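Local atomic coordinates of carbohydrate-binding protein (Flavonifractor plautii, PDB entry 6N1B), a protein that probably removes the acetyl group from the N-acetylgalactosamine of the blood group A antigen, and binds the related B trisaccharide. Residues Q289-L303 with L320-I334. Residues are numbered along the deposited sequence; the frame is centred on the assembly and turned at random.
Sequences QCFAGRNPDGSVLHL and LLSPGPDGSWDDFQI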
loop_
_atom_site.group_PDB
_atom_site.type_symbol
_atom_site.label_atom_id
_atom_site.label_comp_id
_atom_site.label_asym_id
_atom_site.label_seq_id
_atom_site.Cartn_x
_atom_site.Cartn_y
_atom_site.Cartn_z
ATOM N N GLN A 289 7.023 6.687 1.028
ATOM C CA GLN A 289 6.459 7.895 1.629
ATOM C C GLN A 289 7.339 8.191 2.833
ATOM O O GLN A 289 7.452 7.365 3.759
ATOM C CB GLN A 289 5.015 7.604 2.095
ATOM C CG GLN A 289 4.426 8.780 2.832
ATOM C CD GLN A 289 3.204 8.446 3.652
ATOM O OE1 GLN A 289 2.728 7.297 3.637
ATOM N NE2 GLN A 289 2.737 9.440 4.477
ATOM N N CYS A 290 8.019 9.352 2.794
ATOM C CA CYS A 290 9.120 9.664 3.692
ATOM C C CYS A 290 9.124 11.102 4.078
ATOM O O CYS A 290 8.341 11.916 3.524
ATOM C CB CYS A 290 10.450 9.166 3.109
ATOM S SG CYS A 290 10.844 9.941 1.512
ATOM N N PHE A 291 10.039 11.510 4.954
ATOM C CA PHE A 291 10.011 12.846 5.537
ATOM C C PHE A 291 11.362 13.208 6.106
ATOM O O PHE A 291 12.088 12.292 6.611
ATOM C CB PHE A 291 8.897 12.962 6.576
ATOM C CG PHE A 291 9.032 11.972 7.701
ATOM C CD1 PHE A 291 8.542 10.680 7.580
ATOM C CD2 PHE A 291 9.722 12.342 8.858
ATOM C CE1 PHE A 291 8.717 9.776 8.601
ATOM C CE2 PHE A 291 9.867 11.434 9.875
ATOM C CZ PHE A 291 9.419 10.142 9.732
ATOM N N ALA A 292 11.669 14.491 6.145
ATOM C CA ALA A 292 12.940 14.982 6.737
ATOM C C ALA A 292 12.751 15.569 8.119
ATOM O O ALA A 292 13.737 15.733 8.860
ATOM C CB ALA A 292 13.571 16.054 5.849
ATOM N N GLY A 293 11.513 15.807 8.530
ATOM C CA GLY A 293 11.282 16.414 9.854
ATOM C C GLY A 293 10.937 15.436 10.965
ATOM O O GLY A 293 11.426 14.281 10.962
ATOM N N ARG A 294 10.131 15.898 11.904
ATOM C CA ARG A 294 9.879 15.156 13.131
ATOM C C ARG A 294 8.826 14.033 12.954
ATOM O O ARG A 294 8.705 13.169 13.778
ATOM C CB ARG A 294 9.385 16.124 14.255
ATOM C CG ARG A 294 10.523 16.957 14.873
ATOM C CD ARG A 294 10.211 17.638 16.205
ATOM N NE ARG A 294 8.874 18.213 16.175
ATOM C CZ ARG A 294 8.047 18.361 17.245
ATOM N NH1 ARG A 294 8.331 17.891 18.456
ATOM N NH2 ARG A 294 6.861 18.923 17.102
ATOM N N ASN A 295 7.998 14.160 11.891
ATOM C CA ASN A 295 6.952 13.209 11.641
ATOM C C ASN A 295 6.545 13.278 10.142
ATOM O O ASN A 295 7.046 14.103 9.434
ATOM C CB ASN A 295 5.769 13.410 12.644
ATOM C CG ASN A 295 5.174 14.799 12.485
ATOM O OD1 ASN A 295 4.998 15.265 11.359
ATOM N ND2 ASN A 295 4.944 15.452 13.553
ATOM N N PRO A 296 5.635 12.375 9.737
ATOM C CA PRO A 296 5.226 12.415 8.305
ATOM C C PRO A 296 4.335 13.546 7.841
ATOM O O PRO A 296 3.986 13.533 6.680
ATOM C CB PRO A 296 4.530 11.083 8.098
ATOM C CG PRO A 296 5.005 10.159 9.247
ATOM C CD PRO A 296 5.240 11.134 10.373
ATOM N N ASP A 297 4.070 14.556 8.664
ATOM C CA ASP A 297 3.327 15.699 8.132
ATOM C C ASP A 297 4.044 16.320 6.987
ATOM O O ASP A 297 5.258 16.500 7.007
ATOM C CB ASP A 297 3.084 16.743 9.210
ATOM C CG ASP A 297 2.139 16.323 10.310
ATOM O OD1 ASP A 297 1.424 15.299 10.183
ATOM O OD2 ASP A 297 2.000 17.157 11.246
ATOM N N GLY A 298 3.310 16.584 5.883
ATOM C CA GLY A 298 3.998 17.124 4.671
ATOM C C GLY A 298 4.830 16.140 3.918
ATOM O O GLY A 298 5.626 16.518 3.070
ATOM N N SER A 299 4.628 14.827 4.182
ATOM C CA SER A 299 5.463 13.837 3.494
ATOM C C SER A 299 5.378 13.870 2.009
ATOM O O SER A 299 4.359 14.285 1.425
ATOM C CB SER A 299 5.049 12.457 4.012
ATOM O OG SER A 299 3.638 12.156 3.831
ATOM N N VAL A 300 6.466 13.401 1.421
ATOM C CA VAL A 300 6.653 13.315 0.013
ATOM C C VAL A 300 6.961 11.835 -0.353
ATOM O O VAL A 300 7.132 10.990 0.552
ATOM C CB VAL A 300 7.813 14.163 -0.481
ATOM C CG1 VAL A 300 7.526 15.638 -0.266
ATOM C CG2 VAL A 300 9.136 13.822 0.210
ATOM N N LEU A 301 6.980 11.526 -1.655
ATOM C CA LEU A 301 7.500 10.227 -2.073
ATOM C C LEU A 301 8.929 10.466 -2.600
ATOM O O LEU A 301 9.228 11.418 -3.286
ATOM C CB LEU A 301 6.699 9.634 -3.240
ATOM C CG LEU A 301 5.239 9.399 -2.970
ATOM C CD1 LEU A 301 4.530 8.801 -4.156
ATOM C CD2 LEU A 301 4.960 8.618 -1.694
ATOM N N HIS A 302 9.774 9.441 -2.302
ATOM C CA HIS A 302 11.083 9.270 -2.913
ATOM C C HIS A 302 11.182 7.847 -3.582
ATOM O O HIS A 302 10.477 6.975 -3.104
ATOM C CB HIS A 302 12.261 9.570 -1.973
ATOM C CG HIS A 302 12.540 11.031 -1.789
ATOM N ND1 HIS A 302 13.614 11.641 -2.473
ATOM C CD2 HIS A 302 11.973 11.991 -1.048
ATOM C CE1 HIS A 302 13.614 12.932 -2.162
ATOM N NE2 HIS A 302 12.640 13.168 -1.315
ATOM N N LEU A 303 12.085 7.747 -4.525
ATOM C CA LEU A 303 12.360 6.482 -5.177
ATOM C C LEU A 303 13.693 5.918 -4.656
ATOM O O LEU A 303 14.666 6.675 -4.595
ATOM C CB LEU A 303 12.408 6.673 -6.694
ATOM C CG LEU A 303 12.379 5.414 -7.563
ATOM C CD1 LEU A 303 11.008 4.825 -7.454
ATOM C CD2 LEU A 303 12.800 5.753 -8.956
ATOM N N LEU A 320 10.045 12.242 -5.769
ATOM C CA LEU A 320 9.262 11.674 -6.823
ATOM C C LEU A 320 7.870 12.311 -6.890
ATOM O O LEU A 320 7.328 12.427 -8.041
ATOM C CB LEU A 320 9.115 10.128 -6.561
ATOM C CG LEU A 320 8.291 9.302 -7.479
ATOM C CD1 LEU A 320 8.930 9.299 -8.882
ATOM C CD2 LEU A 320 8.110 7.886 -6.961
ATOM N N LEU A 321 7.262 12.698 -5.814
ATOM C CA LEU A 321 5.920 13.262 -5.845
ATOM C C LEU A 321 5.820 14.116 -4.589
ATOM O O LEU A 321 6.201 13.664 -3.492
ATOM C CB LEU A 321 4.836 12.206 -5.895
ATOM C CG LEU A 321 3.457 12.613 -6.416
ATOM C CD1 LEU A 321 3.579 12.977 -7.881
ATOM C CD2 LEU A 321 2.447 11.558 -6.179
ATOM N N SER A 322 5.168 15.308 -4.716
ATOM C CA SER A 322 5.017 16.207 -3.628
ATOM C C SER A 322 3.548 16.642 -3.477
ATOM O O SER A 322 2.821 16.571 -4.488
ATOM C CB SER A 322 5.894 17.440 -3.880
ATOM O OG SER A 322 7.275 17.133 -3.978
ATOM N N PRO A 323 3.171 17.186 -2.341
ATOM C CA PRO A 323 1.807 17.739 -2.198
ATOM C C PRO A 323 1.530 18.779 -3.268
ATOM O O PRO A 323 2.420 19.531 -3.709
ATOM C CB PRO A 323 1.800 18.328 -0.777
ATOM C CG PRO A 323 2.869 17.626 -0.072
ATOM C CD PRO A 323 3.922 17.233 -1.053
ATOM N N GLY A 324 0.254 18.818 -3.658
ATOM C CA GLY A 324 -0.208 19.840 -4.603
ATOM C C GLY A 324 -0.286 21.219 -3.969
ATOM O O GLY A 324 -0.099 21.422 -2.747
ATOM N N PRO A 325 -0.665 22.226 -4.742
ATOM C CA PRO A 325 -0.760 23.596 -4.239
ATOM C C PRO A 325 -1.936 23.713 -3.273
ATOM O O PRO A 325 -2.880 22.951 -3.285
ATOM C CB PRO A 325 -1.021 24.414 -5.499
ATOM C CG PRO A 325 -1.330 23.498 -6.535
ATOM C CD PRO A 325 -0.886 22.148 -6.213
ATOM N N ASP A 326 -1.885 24.754 -2.449
ATOM C CA ASP A 326 -2.965 25.007 -1.455
ATOM C C ASP A 326 -4.290 24.922 -2.108
ATOM O O ASP A 326 -4.558 25.607 -3.142
ATOM C CB ASP A 326 -2.751 26.338 -0.760
ATOM C CG ASP A 326 -1.579 26.399 0.074
ATOM O OD1 ASP A 326 -1.225 25.504 0.822
ATOM O OD2 ASP A 326 -1.062 27.530 0.141
ATOM N N GLY A 327 -5.159 24.175 -1.460
ATOM C CA GLY A 327 -6.490 23.973 -1.905
ATOM C C GLY A 327 -6.776 22.771 -2.714
ATOM O O GLY A 327 -7.957 22.437 -2.957
ATOM N N SER A 328 -5.716 22.100 -3.163
ATOM C CA SER A 328 -5.851 20.861 -3.975
ATOM C C SER A 328 -6.167 19.704 -3.048
ATOM O O SER A 328 -5.822 19.699 -1.839
ATOM C CB SER A 328 -4.591 20.598 -4.747
ATOM O OG SER A 328 -4.521 21.577 -5.757
ATOM N N TRP A 329 -6.712 18.617 -3.611
ATOM C CA TRP A 329 -7.085 17.438 -2.805
ATOM C C TRP A 329 -5.849 16.748 -2.188
ATOM O O TRP A 329 -6.017 15.976 -1.233
ATOM C CB TRP A 329 -7.896 16.434 -3.640
ATOM C CG TRP A 329 -7.138 15.735 -4.711
ATOM C CD1 TRP A 329 -6.946 16.119 -6.053
ATOM C CD2 TRP A 329 -6.398 14.502 -4.576
ATOM N NE1 TRP A 329 -6.208 15.206 -6.740
ATOM C CE2 TRP A 329 -5.831 14.238 -5.850
ATOM C CE3 TRP A 329 -6.204 13.575 -3.550
ATOM C CZ2 TRP A 329 -5.053 13.113 -6.094
ATOM C CZ3 TRP A 329 -5.480 12.451 -3.773
ATOM C CH2 TRP A 329 -4.892 12.224 -5.037
ATOM N N ASP A 330 -4.657 17.024 -2.730
ATOM C CA ASP A 330 -3.405 16.412 -2.249
ATOM C C ASP A 330 -2.499 17.475 -1.627
ATOM O O ASP A 330 -1.274 17.276 -1.674
ATOM C CB ASP A 330 -2.758 15.615 -3.347
ATOM C CG ASP A 330 -2.355 16.411 -4.550
ATOM O OD1 ASP A 330 -2.611 17.662 -4.626
ATOM O OD2 ASP A 330 -1.651 15.881 -5.443
ATOM N N ASP A 331 -3.027 18.549 -1.024
ATOM C CA ASP A 331 -2.185 19.647 -0.562
ATOM C C ASP A 331 -1.571 19.479 0.821
ATOM O O ASP A 331 -0.710 20.331 1.159
ATOM C CB ASP A 331 -2.919 20.984 -0.622
ATOM C CG ASP A 331 -3.972 21.092 0.456
ATOM O OD1 ASP A 331 -4.349 20.177 1.179
ATOM O OD2 ASP A 331 -4.493 22.337 0.547
ATOM N N PHE A 332 -1.925 18.440 1.587
ATOM C CA PHE A 332 -1.316 18.237 2.919
ATOM C C PHE A 332 -0.089 17.388 2.881
ATOM O O PHE A 332 0.978 17.732 3.450
ATOM C CB PHE A 332 -2.301 17.759 3.947
ATOM C CG PHE A 332 -1.701 17.577 5.347
ATOM C CD1 PHE A 332 -1.226 18.655 6.040
ATOM C CD2 PHE A 332 -1.537 16.328 5.864
ATOM C CE1 PHE A 332 -0.591 18.481 7.247
ATOM C CE2 PHE A 332 -0.866 16.179 7.105
ATOM C CZ PHE A 332 -0.464 17.252 7.785
ATOM N N GLN A 333 -0.229 16.194 2.326
ATOM C CA GLN A 333 0.878 15.234 2.252
ATOM C C GLN A 333 0.578 14.231 1.164
ATOM O O GLN A 333 -0.632 13.985 0.907
ATOM C CB GLN A 333 1.105 14.543 3.594
ATOM C CG GLN A 333 0.162 13.444 3.929
ATOM C CD GLN A 333 0.175 13.040 5.377
ATOM O OE1 GLN A 333 1.360 12.726 5.963
ATOM N NE2 GLN A 333 -0.913 12.962 5.999
ATOM N N ILE A 334 1.648 13.636 0.599
ATOM C CA ILE A 334 1.460 12.437 -0.160
ATOM C C ILE A 334 1.557 11.261 0.760
ATOM O O ILE A 334 2.494 11.199 1.611
ATOM C CB ILE A 334 2.420 12.313 -1.337
ATOM C CG1 ILE A 334 2.447 13.584 -2.201
ATOM C CG2 ILE A 334 2.140 11.108 -2.128
ATOM C CD1 ILE A 334 1.140 13.949 -2.790
#
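The hydroxyl of S299 faces the backbone of I334, and the two residues are paired twice: OG of S299 donates to O of I334 at 2.7 Å, while N of I334 returns a bond to O of S299 with an N-H...O angle of 159°. A chi1 of 57° sets OG between its own backbone N and carbonyl carbon, where it also accepts from NE2 of Q289 at 2.9 Å, the hydroxyl oxygen lying close to the plane of the Q289 amide. Further along, the side chains of L301 and L321 lie alongside each other in a common direction, with CD1 of L301 3.8 Å from CB of L321. I334 instead crosses L301 at about a right angle, its CG2 3.6 Å from CG of L301. Between the backbones of these leucines, N of L301 bonds to O of L321 in the carbonyl plane; O of L301 takes N of L320 at 2.7 Å and, weakly, N of L321 at 3.4 Å, a classic beta bulge. At the opposite end F332 presents its ring edge to D297, CZ lying 3.6 Å from OD1, an oxygen that Y230 of the glycan pocket hydrogen-bonds. The chemistry thus grades from apolar leucine packing to a buried serine, at the entry to strand 300-306, whose hydroxyl both donates and accepts and ties that sheet to edge strand 333-342 of another.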